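Local coordinates for hydrolase (Rhizobium meliloti, PDB 5HOE), which is a carbohydrate acetylesterase of the SGNH (GDSL-like) hydrolase family, probably removing acetyl groups from sugars by cleaving their ester bonds, at residues F22-T27 / L105-T110. Sequence-based numbering, arbitrary orientation. Where two conformers were deposited one is given.
Sequences FGDSLT and LGTNDT. With PO4 (phosphate ion), chain E.
Leu105 supplies most of the apolar contact, its two methyls dividing the work. Leu105 CD1 lies obliquely against the Phe22 ring, 3.8 Å from Phe22 CE2, while Leu105 CD2 presses on the backbone where Gly23 passes into Asp24, 3.5 Å from Gly23 C. Glycine suits this extended position, since a CB on Gly23 would run into Thr27 OG1. Gly106 adopts a positive phi (132°) that would jam a side chain against the preceding carbonyl.

The polar link runs through Asp24 and two waters. Asp24 CG sits between backbone N and carbonyl carbon (chi1 58°), which lets the carboxylate serve two ends. Asp24 OD1, met on its anti side, accepts from Leu26 N at 2.9 Å and N-caps helix 25-28. Asp24 OD2 accepts from both waters; one takes the amide hydrogens of Gly106 and Asn108, the other that of Thr107 N at 3.0 Å. An alanine in place of Asp24 would probably leave the helix start uncapped and both waters without their acceptor, freeing the 105-110 loop to shift.

Here the GDSL-type signature after the first strand of the parallel sheet meets the Gly-Thr-Asn-Asp loop after strand 100-104, the SGNH active-site frame. Ser25, with His209 and Asp206, fits a catalytic triad, and Ser25 N, Ala69 N and Asn108 ND2 are probably the oxyanion-hole donors, as in relatives.

A phosphate ion occupies this site. Asn108 ND2 donates to phosphate O1 at 2.9 Å, nearly straight at 168°, and Ser25 N reaches the same oxygen from the helix start at 3.2 Å. Asn108 ND2 also bonds to Arg70 O, which helps fix the amide's rotation.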
# COMPACT_ATOMS: atom_id res chain seq x y z
N PHE A 22 23.12 19.56 0.83
CA PHE A 22 22.42 18.29 0.67
C PHE A 22 23.07 17.45 -0.43
O PHE A 22 23.09 17.86 -1.59
CB PHE A 22 20.95 18.56 0.35
CG PHE A 22 20.03 17.36 0.51
CD1 PHE A 22 19.82 16.79 1.76
CD2 PHE A 22 19.34 16.83 -0.57
CE1 PHE A 22 18.98 15.70 1.91
CE2 PHE A 22 18.50 15.75 -0.41
CZ PHE A 22 18.31 15.20 0.83
N GLY A 23 23.61 16.28 -0.06
CA GLY A 23 24.36 15.50 -1.02
C GLY A 23 24.51 14.03 -0.69
O GLY A 23 23.83 13.48 0.20
N ASP A 24 25.43 13.39 -1.42
CA ASP A 24 25.74 11.97 -1.33
C ASP A 24 27.14 11.79 -0.72
O ASP A 24 27.55 12.63 0.10
CB ASP A 24 25.54 11.31 -2.70
CG ASP A 24 26.39 11.93 -3.79
OD1 ASP A 24 27.48 12.48 -3.51
OD2 ASP A 24 25.95 11.84 -4.95
N SER A 25 27.86 10.71 -1.08
CA SER A 25 29.19 10.48 -0.53
C SER A 25 30.16 11.62 -0.84
O SER A 25 31.14 11.83 -0.10
CB SER A 25 29.78 9.17 -1.05
OG SER A 25 29.86 9.19 -2.47
N LEU A 26 29.95 12.33 -1.96
CA LEU A 26 30.86 13.43 -2.27
C LEU A 26 30.74 14.54 -1.23
O LEU A 26 31.70 15.28 -1.00
CB LEU A 26 30.57 14.03 -3.64
CG LEU A 26 30.54 13.07 -4.83
CD1 LEU A 26 30.12 13.81 -6.10
CD2 LEU A 26 31.89 12.38 -4.97
N THR A 27 29.57 14.65 -0.59
CA THR A 27 29.32 15.64 0.45
C THR A 27 29.61 15.07 1.84
O THR A 27 30.22 15.75 2.67
CB THR A 27 27.88 16.15 0.32
OG1 THR A 27 27.73 16.81 -0.95
CG2 THR A 27 27.54 17.14 1.41
N LEU A 105 23.63 16.14 -6.22
CA LEU A 105 23.17 14.76 -6.30
C LEU A 105 23.02 14.40 -7.77
O LEU A 105 22.94 15.28 -8.63
CB LEU A 105 21.81 14.60 -5.61
CG LEU A 105 21.78 14.63 -4.10
CD1 LEU A 105 20.36 14.70 -3.52
CD2 LEU A 105 22.55 13.44 -3.56
N GLY A 106 22.90 13.10 -8.03
CA GLY A 106 22.63 12.59 -9.36
C GLY A 106 23.55 11.46 -9.76
O GLY A 106 23.19 10.59 -10.57
N THR A 107 24.76 11.46 -9.20
CA THR A 107 25.71 10.40 -9.54
C THR A 107 25.12 9.02 -9.26
O THR A 107 25.26 8.10 -10.08
CB THR A 107 27.01 10.59 -8.78
OG1 THR A 107 27.57 11.87 -9.07
CG2 THR A 107 28.01 9.48 -9.14
N ASN A 108 24.43 8.86 -8.13
CA ASN A 108 23.95 7.52 -7.80
C ASN A 108 22.76 7.11 -8.65
O ASN A 108 22.56 5.90 -8.86
CB ASN A 108 23.69 7.40 -6.31
CG ASN A 108 24.97 7.47 -5.53
OD1 ASN A 108 25.95 6.80 -5.90
ND2 ASN A 108 25.00 8.29 -4.49
N ASP A 109 22.02 8.07 -9.18
CA ASP A 109 20.94 7.72 -10.10
C ASP A 109 21.46 7.06 -11.38
O ASP A 109 20.65 6.44 -12.11
CB ASP A 109 20.20 8.98 -10.53
CG ASP A 109 19.52 9.73 -9.38
OD1 ASP A 109 20.13 9.98 -8.31
OD2 ASP A 109 18.38 10.17 -9.63
N THR A 110 22.75 7.21 -11.71
CA THR A 110 23.33 6.61 -12.91
C THR A 110 23.70 5.14 -12.73
O THR A 110 24.17 4.53 -13.70
CB THR A 110 24.57 7.37 -13.39
OG1 THR A 110 25.72 7.07 -12.56
CG2 THR A 110 24.33 8.91 -13.45
P PO4 E . 28.37 7.16 -3.48
O1 PO4 E . 27.41 8.19 -2.96
O2 PO4 E . 28.90 7.61 -4.82
O3 PO4 E . 29.49 6.74 -2.57
O4 PO4 E . 27.71 5.83 -3.61
O HOH W 1 23.59 10.99 -6.11
O HOH W 2 26.03 13.33 -7.21